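Putative ABC transporter amino acid-binding protein (Sinorhizobium meliloti, PDB 2Q88) binds the compatible solute ectoine as the substrate-binding protein of an ABC transporter and probably serves in uptake of ectoines for osmoprotection. Local coordinates at residues A[22-27]-A[238-243]; A[93-98]-A[224-229]; A[99-104]-A[132-137]; A[78-81]-A[85-88]; A[62-67]-A[74-79]. All coordinates share one frame; numbering follows the deposited sequence.

Interaction 1. Residues A[22-27]-A[238-243]. With 4CS ((4S)-2-methyl-1,4,5,6-tetrahydropyrimidine-4-carboxylic acid), chain F.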
# COMPACT_ATOMS: atom_id res chain seq x y z
N GLU A 22 4.81 -4.10 5.24
CA GLU A 22 5.57 -3.94 3.99
C GLU A 22 6.30 -2.59 4.05
O GLU A 22 5.78 -1.59 3.56
CB GLU A 22 4.64 -4.00 2.78
CG GLU A 22 5.36 -3.87 1.43
CD GLU A 22 4.40 -3.75 0.25
OE1 GLU A 22 3.47 -4.58 0.17
OE2 GLU A 22 4.60 -2.84 -0.60
N PRO A 23 7.47 -2.56 4.68
CA PRO A 23 8.24 -1.32 4.78
C PRO A 23 8.56 -0.74 3.39
O PRO A 23 8.85 -1.52 2.47
CB PRO A 23 9.54 -1.74 5.50
CG PRO A 23 9.23 -3.04 6.19
CD PRO A 23 8.12 -3.68 5.39
N PRO A 24 8.57 0.59 3.22
CA PRO A 24 8.32 1.58 4.27
C PRO A 24 6.87 2.08 4.42
O PRO A 24 6.65 3.09 5.09
CB PRO A 24 9.18 2.76 3.81
CG PRO A 24 9.06 2.71 2.30
CD PRO A 24 8.99 1.23 1.96
N PHE A 25 5.91 1.38 3.82
CA PHE A 25 4.50 1.72 3.99
C PHE A 25 4.01 1.39 5.41
O PHE A 25 3.35 2.22 6.03
CB PHE A 25 3.64 0.99 2.97
CG PHE A 25 3.90 1.41 1.54
CD1 PHE A 25 4.93 0.85 0.81
CD2 PHE A 25 3.09 2.37 0.93
CE1 PHE A 25 5.17 1.23 -0.52
CE2 PHE A 25 3.31 2.75 -0.40
CZ PHE A 25 4.35 2.18 -1.12
N THR A 26 4.33 0.19 5.88
CA THR A 26 3.93 -0.28 7.22
C THR A 26 5.05 -1.16 7.73
O THR A 26 5.74 -1.81 6.95
CB THR A 26 2.64 -1.13 7.19
OG1 THR A 26 2.81 -2.21 6.27
CG2 THR A 26 1.43 -0.35 6.65
N ALA A 27 5.24 -1.19 9.05
CA ALA A 27 6.29 -2.00 9.64
C ALA A 27 5.89 -2.29 11.08
O ALA A 27 5.15 -1.51 11.66
CB ALA A 27 7.63 -1.27 9.62
N TYR A 238 10.74 8.39 5.05
CA TYR A 238 10.50 7.04 4.53
C TYR A 238 10.73 6.92 3.02
O TYR A 238 10.71 5.81 2.46
CB TYR A 238 9.06 6.61 4.85
CG TYR A 238 8.81 6.28 6.30
CD1 TYR A 238 9.30 5.10 6.85
CD2 TYR A 238 8.08 7.14 7.12
CE1 TYR A 238 9.06 4.77 8.18
CE2 TYR A 238 7.83 6.82 8.46
CZ TYR A 238 8.33 5.64 8.98
OH TYR A 238 8.11 5.28 10.30
N GLY A 239 10.93 8.05 2.35
CA GLY A 239 11.28 8.05 0.92
C GLY A 239 10.18 8.56 0.01
O GLY A 239 10.37 8.65 -1.21
N PHE A 240 9.04 8.92 0.61
CA PHE A 240 7.90 9.41 -0.15
C PHE A 240 8.02 10.88 -0.54
O PHE A 240 8.77 11.63 0.07
CB PHE A 240 6.61 9.15 0.63
CG PHE A 240 6.29 7.70 0.78
CD1 PHE A 240 6.68 7.00 1.92
CD2 PHE A 240 5.60 7.02 -0.23
CE1 PHE A 240 6.38 5.64 2.06
CE2 PHE A 240 5.31 5.67 -0.10
CZ PHE A 240 5.70 4.98 1.04
N SER A 241 7.30 11.28 -1.58
CA SER A 241 7.28 12.68 -2.00
C SER A 241 5.97 13.34 -1.56
O SER A 241 4.90 12.90 -1.95
CB SER A 241 7.46 12.80 -3.51
OG SER A 241 7.17 14.12 -3.96
N ALA A 242 6.07 14.38 -0.75
CA ALA A 242 4.87 15.11 -0.34
C ALA A 242 4.30 15.90 -1.51
O ALA A 242 3.09 16.05 -1.63
CB ALA A 242 5.18 16.04 0.82
N LYS A 243 5.19 16.40 -2.37
CA LYS A 243 4.80 17.10 -3.59
C LYS A 243 3.86 16.25 -4.46
O LYS A 243 2.81 16.73 -4.89
CB LYS A 243 6.07 17.49 -4.36
CG LYS A 243 5.90 18.54 -5.45
CD LYS A 243 7.19 18.60 -6.30
CE LYS A 243 7.08 19.50 -7.52
NZ LYS A 243 7.61 20.89 -7.28
O 4CS F . -2.61 -3.15 -3.81
C 4CS F . -1.97 -2.25 -3.26
OXT 4CS F . -2.55 -1.25 -2.84
CA 4CS F . -0.45 -2.38 -3.13
CB 4CS F . 0.00 -3.78 -2.79
CAD 4CS F . 1.54 -3.82 -2.73
NAG 4CS F . 2.02 -2.80 -1.76
CAI 4CS F . 1.28 -1.64 -1.49
CAA 4CS F . 1.79 -0.61 -0.47
N 4CS F . 0.05 -1.42 -2.13
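P24 and F25 meet Y238 and F240 in a buried apolar and aromatic contact, where the loop following strand 14-19 rests against the turn that leads into helix 242-246. The aromatic centre is an edge-to-face pair: F240 presents its edge to the face of F25, with the ring centroids 5.0 Å apart and the planes at 77°. F240 CZ stands 3.5 Å above the F25 plane, offset toward the rim. On the opposite face the ligand methyl, 4CS CAA, sits over the centre of the F25 ring at a height of 3.4 Å, so that F25 is sandwiched between protein and ectoine. P24, which follows a cis peptide bond, packs against both aromatic residues of the turn: its CB lies 3.8 Å from Y238 CD1 and its CG 4.0 Å from F240 CE1. The polar end of Y238 turns elsewhere, its hydroxyl bonding D40 and the backbone N of G36. At the ligand end of the loop, E22 has CG anti to its backbone N (chi1 -179°) and an extended chain, which carries the carboxylate to the ring nitrogen 4CS NAG. 4CS NAG gives E22 OE2 a nearly straight bond of 2.8 Å (166°) and E22 OE1 a weak one of 3.0 Å. Y61 and S176 hold the same two oxygens from outside the contact. The chemistry thus divides by position: F240 backs the F25 ring against the ligand methyl and P24 packs on F240 and Y238, while a carboxylate probably balances the positive charge of the ectoine ring.

Interaction 2. Residues A[93-98]-A[224-229]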
# COMPACT_ATOMS: atom_id res chain seq x y z
N SER A 93 -9.69 8.96 2.19
CA SER A 93 -9.19 10.29 2.45
C SER A 93 -8.56 10.84 1.18
O SER A 93 -8.51 10.16 0.16
CB SER A 93 -8.10 10.23 3.52
OG SER A 93 -6.92 9.65 2.98
N GLN A 94 -8.05 12.06 1.25
CA GLN A 94 -7.22 12.64 0.18
C GLN A 94 -5.88 11.88 0.12
O GLN A 94 -5.57 11.13 1.04
CB GLN A 94 -7.05 14.14 0.44
CG GLN A 94 -8.35 14.96 0.19
CD GLN A 94 -8.87 14.85 -1.24
OE1 GLN A 94 -8.09 14.78 -2.20
NE2 GLN A 94 -10.18 14.84 -1.39
N PRO A 95 -5.10 12.04 -0.96
CA PRO A 95 -3.89 11.24 -1.17
C PRO A 95 -2.82 11.46 -0.12
O PRO A 95 -2.67 12.56 0.41
CB PRO A 95 -3.38 11.69 -2.54
CG PRO A 95 -4.49 12.43 -3.18
CD PRO A 95 -5.32 12.99 -2.07
N ILE A 96 -2.08 10.39 0.18
CA ILE A 96 -1.02 10.43 1.19
C ILE A 96 0.30 9.89 0.66
O ILE A 96 1.28 10.64 0.56
CB ILE A 96 -1.46 9.66 2.48
CG1 ILE A 96 -2.71 10.30 3.09
CG2 ILE A 96 -0.30 9.64 3.49
CD1 ILE A 96 -3.35 9.54 4.25
N LEU A 97 0.33 8.60 0.34
CA LEU A 97 1.56 7.91 -0.09
C LEU A 97 1.51 7.51 -1.56
O LEU A 97 0.68 6.69 -1.97
CB LEU A 97 1.83 6.67 0.75
CG LEU A 97 1.87 6.82 2.28
CD1 LEU A 97 2.31 5.50 2.88
CD2 LEU A 97 2.84 7.92 2.69
N CYS A 98 2.42 8.08 -2.34
CA CYS A 98 2.48 7.86 -3.78
C CYS A 98 3.70 7.02 -4.14
O CYS A 98 4.76 7.20 -3.55
CB CYS A 98 2.55 9.21 -4.50
SG CYS A 98 1.09 10.23 -4.25
N LYS A 224 -4.36 20.22 7.16
CA LYS A 224 -3.54 21.08 8.02
C LYS A 224 -2.08 20.61 8.09
O LYS A 224 -1.16 21.43 8.12
CB LYS A 224 -4.16 21.19 9.42
CG LYS A 224 -5.44 21.99 9.41
CD LYS A 224 -5.99 22.29 10.80
CE LYS A 224 -6.94 21.22 11.26
NZ LYS A 224 -7.76 21.65 12.45
N LEU A 225 -1.88 19.29 8.14
CA LEU A 225 -0.54 18.70 8.11
C LEU A 225 0.17 19.04 6.79
O LEU A 225 1.36 19.39 6.79
CB LEU A 225 -0.65 17.18 8.23
CG LEU A 225 -0.24 16.37 9.46
CD1 LEU A 225 -0.22 17.13 10.79
CD2 LEU A 225 -1.06 15.08 9.54
N LYS A 226 -0.55 18.93 5.69
CA LYS A 226 -0.01 19.26 4.36
C LYS A 226 0.40 20.73 4.28
O LYS A 226 1.51 21.03 3.86
CB LYS A 226 -1.02 18.91 3.25
CG LYS A 226 -1.14 17.40 2.98
CD LYS A 226 -2.26 17.07 2.00
CE LYS A 226 -2.22 15.60 1.58
NZ LYS A 226 -3.33 15.25 0.66
N GLU A 227 -0.50 21.61 4.72
CA GLU A 227 -0.30 23.06 4.72
C GLU A 227 0.91 23.50 5.58
O GLU A 227 1.74 24.29 5.13
CB GLU A 227 -1.60 23.74 5.19
CG GLU A 227 -1.50 25.23 5.49
CD GLU A 227 -2.04 26.12 4.39
OE1 GLU A 227 -2.76 25.63 3.49
OE2 GLU A 227 -1.75 27.33 4.44
N SER A 228 1.02 22.96 6.79
CA SER A 228 2.10 23.35 7.70
C SER A 228 3.48 22.80 7.29
O SER A 228 4.51 23.36 7.66
CB SER A 228 1.78 22.91 9.14
OG SER A 228 1.72 21.49 9.21
N GLY A 229 3.49 21.70 6.55
CA GLY A 229 4.74 21.03 6.21
C GLY A 229 5.01 19.83 7.10
O GLY A 229 6.00 19.11 6.91
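The flat group that K226 meets is the peptide carbonyl of P95, and the ammonium approaches within its plane: NZ lies 2.8 Å from P95 O, at a C=O...N angle of 151°. The pyrrolidine ring of P95 lies near this bond, its CD 4.1 Å from K226 NZ, and the two side chains run at about a right angle to each other. The aromatic ring of F231, in the next helix, holds the same lysine by a cation-pi interaction. K226 bridges the space between its helix and the loop by chain shape. CG is anti to the carbonyl carbon (chi1 -74°) and every later torsion is extended, so that the whole length of the side chain is spent in getting NZ to the loop. Its last carbon, CE, also comes to 3.3 Å from P95 O. Alongside, Q94 CB touches K226 NZ at 3.9 Å, but the Q94 chain bends at chi2 and its amide oxygen accepts from the backbone N of R250. Upstream, S93 OG donates to Q94 O over 2.8 Å. The loop is further tied to its surroundings by Q94 N bonding D219 and by the disulfide of C98 with C202. The contact therefore joins the last turn of helix 212-228 to the segment leading into strand 98-106, well away from ectoine. With a backbone oxygen and an aromatic ring as partners, the lysine charge is probably stabilised by the carbonyl dipole on one hand and the pi cloud of F231 on the other in this partly buried place.

Interaction 3. Residues A[99-104]-A[132-137]. With 4CS ((4S)-2-methyl-1,4,5,6-tetrahydropyrimidine-4-carboxylic acid), chain F.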
# COMPACT_ATOMS: atom_id res chain seq x y z
N ASP A 99 3.54 6.10 -5.08
CA ASP A 99 4.68 5.31 -5.55
C ASP A 99 4.43 4.64 -6.90
O ASP A 99 3.28 4.38 -7.28
CB ASP A 99 5.09 4.24 -4.53
CG ASP A 99 6.60 3.96 -4.55
OD1 ASP A 99 7.36 4.71 -5.20
OD2 ASP A 99 7.13 3.01 -3.94
N ALA A 100 5.53 4.36 -7.59
CA ALA A 100 5.52 3.59 -8.82
C ALA A 100 5.71 2.11 -8.46
O ALA A 100 5.99 1.78 -7.31
CB ALA A 100 6.63 4.07 -9.72
N GLU A 101 5.57 1.23 -9.45
CA GLU A 101 5.73 -0.21 -9.25
C GLU A 101 7.12 -0.64 -9.70
O GLU A 101 7.70 -0.04 -10.62
CB GLU A 101 4.67 -1.01 -10.03
CG GLU A 101 3.22 -0.62 -9.75
CD GLU A 101 2.69 -1.27 -8.48
OE1 GLU A 101 3.50 -1.55 -7.57
OE2 GLU A 101 1.47 -1.51 -8.39
N ALA A 102 7.66 -1.67 -9.06
CA ALA A 102 8.98 -2.19 -9.38
C ALA A 102 8.98 -3.72 -9.54
O ALA A 102 8.02 -4.38 -9.15
CB ALA A 102 10.01 -1.76 -8.34
N PHE A 103 10.05 -4.25 -10.13
CA PHE A 103 10.32 -5.69 -10.19
C PHE A 103 11.62 -6.00 -9.47
O PHE A 103 12.60 -5.26 -9.63
CB PHE A 103 10.56 -6.14 -11.63
CG PHE A 103 9.34 -6.19 -12.50
CD1 PHE A 103 8.06 -6.21 -11.98
CD2 PHE A 103 9.50 -6.29 -13.88
CE1 PHE A 103 6.93 -6.29 -12.84
CE2 PHE A 103 8.40 -6.37 -14.73
CZ PHE A 103 7.12 -6.36 -14.20
N ALA A 104 11.62 -7.11 -8.74
CA ALA A 104 12.84 -7.76 -8.27
C ALA A 104 13.05 -8.95 -9.20
O ALA A 104 12.14 -9.76 -9.40
CB ALA A 104 12.69 -8.22 -6.83
N GLY A 132 -4.59 -9.86 -4.03
CA GLY A 132 -5.51 -8.73 -3.97
C GLY A 132 -4.83 -7.38 -4.17
O GLY A 132 -5.45 -6.33 -3.98
N GLY A 133 -3.56 -7.41 -4.57
CA GLY A 133 -2.77 -6.20 -4.74
C GLY A 133 -2.80 -5.62 -6.14
O GLY A 133 -3.18 -6.30 -7.09
N THR A 134 -2.39 -4.36 -6.27
CA THR A 134 -2.34 -3.71 -7.58
C THR A 134 -1.44 -4.43 -8.57
O THR A 134 -1.76 -4.47 -9.76
CB THR A 134 -1.88 -2.24 -7.49
OG1 THR A 134 -0.73 -2.15 -6.63
CG2 THR A 134 -2.94 -1.37 -6.81
N GLU A 135 -0.32 -4.97 -8.11
CA GLU A 135 0.61 -5.65 -9.03
C GLU A 135 -0.02 -6.89 -9.62
O GLU A 135 0.11 -7.15 -10.81
CB GLU A 135 1.92 -6.05 -8.34
CG GLU A 135 2.67 -4.86 -7.77
CD GLU A 135 2.09 -4.41 -6.45
OE1 GLU A 135 1.32 -5.18 -5.85
OE2 GLU A 135 2.40 -3.27 -6.03
N GLU A 136 -0.70 -7.67 -8.77
CA GLU A 136 -1.40 -8.86 -9.23
C GLU A 136 -2.42 -8.52 -10.32
O GLU A 136 -2.47 -9.18 -11.36
CB GLU A 136 -2.08 -9.56 -8.05
CG GLU A 136 -2.84 -10.82 -8.42
CD GLU A 136 -3.72 -11.33 -7.30
OE1 GLU A 136 -3.59 -12.53 -6.96
OE2 GLU A 136 -4.54 -10.55 -6.76
N LYS A 137 -3.22 -7.48 -10.08
CA LYS A 137 -4.22 -7.03 -11.07
C LYS A 137 -3.56 -6.55 -12.37
O LYS A 137 -4.06 -6.83 -13.46
CB LYS A 137 -5.13 -5.95 -10.48
CG LYS A 137 -6.28 -5.51 -11.41
CD LYS A 137 -7.33 -6.60 -11.61
CE LYS A 137 -8.41 -6.15 -12.60
NZ LYS A 137 -9.50 -7.16 -12.73
O 4CS F . -2.61 -3.15 -3.81
C 4CS F . -1.97 -2.25 -3.26
OXT 4CS F . -2.55 -1.25 -2.84
CA 4CS F . -0.45 -2.38 -3.13
CB 4CS F . 0.00 -3.78 -2.79
CAD 4CS F . 1.54 -3.82 -2.73
NAG 4CS F . 2.02 -2.80 -1.76
CAI 4CS F . 1.28 -1.64 -1.49
CAA 4CS F . 1.79 -0.61 -0.47
N 4CS F . 0.05 -1.42 -2.13
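E101 reaches from strand 98-106 to the first turn of helix 134-141, its carboxylate lying against T134 and E135. T134 OG1 donates to E101 OE2 over 2.9 Å and meets the syn lone pair of that oxygen. For this, OG1 takes the crowded position between the backbone N and the carbonyl carbon (chi1 46°). The two acids stand close, E101 OE1 being 2.6 Å from E135 OE2, with their carboxylate planes turned 74° apart; at such a spacing one of them probably carries a proton. Both glutamate chains bend at chi2, and Y116 touches both side chains. Replacing E101 by a leucine is likely to leave the T134 hydroxyl without its acceptor and to set the E135 carboxylate free to turn. Both partners also border the ligand: E135 OE1 lies 3.4 Å from ring carbon 4CS CAD, and T134 OG1 lies 3.5 Å from 4CS CA. The backbone N of T134 donates to the ligand carboxylate oxygen 4CS O at 2.8 Å (147°). G133, at the N-cap position, comes near the same oxygen through CA. E101 is thus a second-shell residue behind the ectoine site, and a ligand carboxylate set at the amino end of a helix is a familiar arrangement in periplasmic solute-binding proteins.

Interaction 4. Residues A[78-81]-A[85-88]. With 4CS ((4S)-2-methyl-1,4,5,6-tetrahydropyrimidine-4-carboxylic acid), chain F.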
# COMPACT_ATOMS: atom_id res chain seq x y z
N ALA A 78 -2.48 1.36 4.95
CA ALA A 78 -1.58 0.29 4.53
C ALA A 78 -0.90 0.53 3.20
O ALA A 78 -0.19 -0.35 2.70
CB ALA A 78 -2.35 -1.04 4.50
N GLY A 79 -1.09 1.71 2.62
CA GLY A 79 -0.64 1.95 1.25
C GLY A 79 -1.58 1.26 0.27
O GLY A 79 -1.15 0.77 -0.78
N LEU A 80 -2.86 1.20 0.63
CA LEU A 80 -3.89 0.60 -0.25
C LEU A 80 -4.27 1.60 -1.34
O LEU A 80 -5.11 2.49 -1.14
CB LEU A 80 -5.11 0.13 0.55
CG LEU A 80 -6.13 -0.73 -0.22
CD1 LEU A 80 -5.64 -2.16 -0.42
CD2 LEU A 80 -7.47 -0.71 0.48
N PHE A 81 -3.61 1.47 -2.49
CA PHE A 81 -3.67 2.46 -3.55
C PHE A 81 -5.09 2.68 -4.07
O PHE A 81 -5.86 1.72 -4.19
CB PHE A 81 -2.77 2.06 -4.72
CG PHE A 81 -1.30 1.97 -4.38
CD1 PHE A 81 -0.65 3.00 -3.69
CD2 PHE A 81 -0.54 0.89 -4.85
CE1 PHE A 81 0.73 2.92 -3.42
CE2 PHE A 81 0.84 0.80 -4.57
CZ PHE A 81 1.46 1.82 -3.86
N GLU A 85 -12.44 0.91 -8.75
CA GLU A 85 -13.08 -0.23 -8.06
C GLU A 85 -13.03 -0.17 -6.55
O GLU A 85 -14.00 -0.51 -5.88
CB GLU A 85 -12.47 -1.56 -8.50
CG GLU A 85 -11.00 -1.49 -8.86
CD GLU A 85 -10.80 -1.11 -10.32
OE1 GLU A 85 -10.40 0.03 -10.59
OE2 GLU A 85 -11.08 -1.97 -11.19
N ARG A 86 -11.88 0.25 -6.01
CA ARG A 86 -11.72 0.37 -4.57
C ARG A 86 -12.46 1.60 -4.06
O ARG A 86 -13.07 1.55 -3.00
CB ARG A 86 -10.24 0.48 -4.21
CG ARG A 86 -9.42 -0.75 -4.55
CD ARG A 86 -7.94 -0.58 -4.17
NE ARG A 86 -7.19 -1.81 -4.37
CZ ARG A 86 -5.89 -1.95 -4.16
NH1 ARG A 86 -5.16 -0.92 -3.75
NH2 ARG A 86 -5.32 -3.14 -4.36
N CYS A 87 -12.39 2.69 -4.83
CA CYS A 87 -13.08 3.93 -4.50
C CYS A 87 -14.59 3.75 -4.36
O CYS A 87 -15.23 4.44 -3.57
CB CYS A 87 -12.75 5.01 -5.53
SG CYS A 87 -11.00 5.46 -5.49
N ALA A 88 -15.14 2.81 -5.11
CA ALA A 88 -16.57 2.49 -5.05
C ALA A 88 -16.97 1.73 -3.78
O ALA A 88 -18.14 1.72 -3.41
CB ALA A 88 -16.98 1.71 -6.28
O 4CS F . -2.61 -3.15 -3.81
C 4CS F . -1.97 -2.25 -3.26
OXT 4CS F . -2.55 -1.25 -2.84
CA 4CS F . -0.45 -2.38 -3.13
CB 4CS F . 0.00 -3.78 -2.79
CAD 4CS F . 1.54 -3.82 -2.73
NAG 4CS F . 2.02 -2.80 -1.76
CAI 4CS F . 1.28 -1.64 -1.49
CAA 4CS F . 1.79 -0.61 -0.47
N 4CS F . 0.05 -1.42 -2.13
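R86 puts CG anti to its carbonyl carbon (chi1 -63°) and then runs fully extended to NE, which carries the guanidinium from helix 84-87 to L80, F81 and the ligand carboxylate. L80, with CG anti to the backbone N, brings CD1 over one guanidinium face, 3.6 Å above the plane and toward its rim. NH1 serves two acceptors. R86 NH1 bonds F81 O at 2.8 Å, within the carbonyl plane and on a lone pair, and it bonds 4CS OXT at 2.8 Å in a nearly straight line (164°). R86 NH2 donates to the other carboxylate oxygen, 4CS O, at 2.8 Å (170°), so the two ends of the guanidinium face the two oxygens of the ligand. F81 N adds a third donor, reaching 4CS OXT at 2.9 Å. Since F81 gives its N to the ligand and its O to R86, its backbone positions the arginine as well as the substrate. The F81 ring stands obliquely to ectoine, with CE2 3.4 Å from 4CS N, and has G79 O over the centre of one face. That same G79 O lies 2.8 Å from 4CS N. A side chain on G79 would clash with the ligand methyl, and the positive phi of this residue also suits glycine. Beyond the site, C87 is tied to C254 by a disulfide. An arginine paired with the substrate carboxylate, backed by a loop N-H, is the carboxylate end of the ectoine pocket, and it recalls the way amino acid-binding relatives in solute-binding family 3 hold an alpha-carboxylate.

Interaction 5. Residues A[62-67]-A[74-79]. With 4CS ((4S)-2-methyl-1,4,5,6-tetrahydropyrimidine-4-carboxylic acid), chain F.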
# COMPACT_ATOMS: atom_id res chain seq x y z
N GLY A 62 -5.81 -8.45 0.05
CA GLY A 62 -7.14 -8.87 -0.41
C GLY A 62 -8.19 -8.98 0.69
O GLY A 62 -9.39 -8.98 0.41
N ALA A 63 -7.74 -9.07 1.94
CA ALA A 63 -8.67 -9.17 3.07
C ALA A 63 -9.10 -7.81 3.65
O ALA A 63 -10.00 -7.76 4.49
CB ALA A 63 -8.07 -10.06 4.17
N MET A 64 -8.46 -6.73 3.22
CA MET A 64 -8.62 -5.45 3.89
C MET A 64 -9.98 -4.80 3.70
O MET A 64 -10.68 -4.50 4.69
CB MET A 64 -7.49 -4.49 3.50
CG MET A 64 -6.16 -4.91 4.09
SD MET A 64 -4.86 -3.83 3.53
CE MET A 64 -3.41 -4.62 4.24
N ILE A 65 -10.36 -4.58 2.45
CA ILE A 65 -11.68 -4.00 2.17
C ILE A 65 -12.82 -4.85 2.75
O ILE A 65 -13.70 -4.30 3.42
CB ILE A 65 -11.85 -3.66 0.66
CG1 ILE A 65 -10.86 -2.54 0.28
CG2 ILE A 65 -13.29 -3.24 0.35
CD1 ILE A 65 -10.82 -2.16 -1.21
N PRO A 66 -12.84 -6.17 2.52
CA PRO A 66 -13.83 -7.04 3.15
C PRO A 66 -13.97 -6.85 4.67
O PRO A 66 -15.09 -6.75 5.16
CB PRO A 66 -13.32 -8.45 2.82
CG PRO A 66 -12.67 -8.28 1.47
CD PRO A 66 -11.98 -6.94 1.57
N GLY A 67 -12.85 -6.81 5.40
CA GLY A 67 -12.87 -6.64 6.86
C GLY A 67 -13.36 -5.25 7.27
O GLY A 67 -14.05 -5.10 8.28
N ASP A 74 -11.43 0.01 11.65
CA ASP A 74 -11.96 1.37 11.53
C ASP A 74 -11.42 2.09 10.30
O ASP A 74 -12.10 2.93 9.72
CB ASP A 74 -11.65 2.15 12.81
CG ASP A 74 -12.23 1.47 14.04
OD1 ASP A 74 -13.43 1.13 14.00
OD2 ASP A 74 -11.58 1.23 15.09
N ALA A 75 -10.19 1.76 9.93
CA ALA A 75 -9.54 2.36 8.76
C ALA A 75 -8.55 1.37 8.17
O ALA A 75 -8.03 0.53 8.89
CB ALA A 75 -8.82 3.65 9.15
N ILE A 76 -8.31 1.46 6.87
CA ILE A 76 -7.18 0.74 6.25
C ILE A 76 -6.07 1.76 6.08
O ILE A 76 -6.26 2.75 5.39
CB ILE A 76 -7.59 0.15 4.87
CG1 ILE A 76 -8.70 -0.89 5.03
CG2 ILE A 76 -6.40 -0.48 4.18
CD1 ILE A 76 -9.43 -1.19 3.71
N THR A 77 -4.92 1.54 6.71
CA THR A 77 -3.82 2.50 6.59
C THR A 77 -2.58 1.71 6.22
O THR A 77 -1.73 1.43 7.07
CB THR A 77 -3.62 3.25 7.92
OG1 THR A 77 -3.37 2.29 8.95
CG2 THR A 77 -4.91 3.93 8.38
N ALA A 78 -2.48 1.36 4.95
CA ALA A 78 -1.58 0.29 4.53
C ALA A 78 -0.90 0.53 3.20
O ALA A 78 -0.19 -0.35 2.70
CB ALA A 78 -2.35 -1.04 4.50
N GLY A 79 -1.09 1.71 2.62
CA GLY A 79 -0.64 1.95 1.25
C GLY A 79 -1.58 1.26 0.27
O GLY A 79 -1.15 0.77 -0.78
O 4CS F . -2.61 -3.15 -3.81
C 4CS F . -1.97 -2.25 -3.26
OXT 4CS F . -2.55 -1.25 -2.84
CA 4CS F . -0.45 -2.38 -3.13
CB 4CS F . 0.00 -3.78 -2.79
CAD 4CS F . 1.54 -3.82 -2.73
NAG 4CS F . 2.02 -2.80 -1.76
CAI 4CS F . 1.28 -1.64 -1.49
CAA 4CS F . 1.79 -0.61 -0.47
N 4CS F . 0.05 -1.42 -2.13
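M64 and I76 form the tight part of this contact, while I65, toward the outer side of the helix, adds a looser fringe. I76 points its delta methyl at the helix backbone, with CD1 3.7 Å from M64 C, and its other branch, CG2, touches M64 SD, also at 3.7 Å. The torsion chi1 of -63° sets CG1 beside the backbone N of I76 and so divides the two branches between main chain and thioether. The extended M64 chain passes on to A78, its methyl CE resting 3.7 Å from A78 CB. On the loose side, I65 CG1 is 4.0 Å from I76 CD1, the two side chains meeting at about a right angle, and I65 is partly exposed. An alanine in place of I76 is likely to open a gap under the first turn of the helix, leaving M64 SD and I65 without their branched partner. The contact packs helix 64-69 onto strand 75-76 at the end of a beta-alpha-beta crossover from strand 53-58, with strand 14-19 between the two strands. No hydrogen bond crosses it. The contact is thus held by dispersion, with M64 packing behind A78, whose carbonyl oxygen A78 O lies 3.7 Å from ectoine's methyl, 4CS CAA.

Overall arrangement
Four of the five contacts, interactions 1, 3, 4 and 5, touch ectoine and surround it with groups from separate parts of the chain; interaction 2 stands outside the pocket. Interactions 4 and 5 share A78 and G79, with centres about 8 Å apart, so the loop that receives the carboxylate is continuous with the strand packed under helix 64-69. Interactions 3 and 4 lie about 13 Å apart between centres and meet where T134 OG1 comes 3.5 Å from F81 CD2. Interaction 2 joins interaction 1 through L97, whose CB is 3.7 Å from F240 CE2. Its segment 93-98 runs directly into segment 99-104 of interaction 3, although those contact centres are about 23 Å apart.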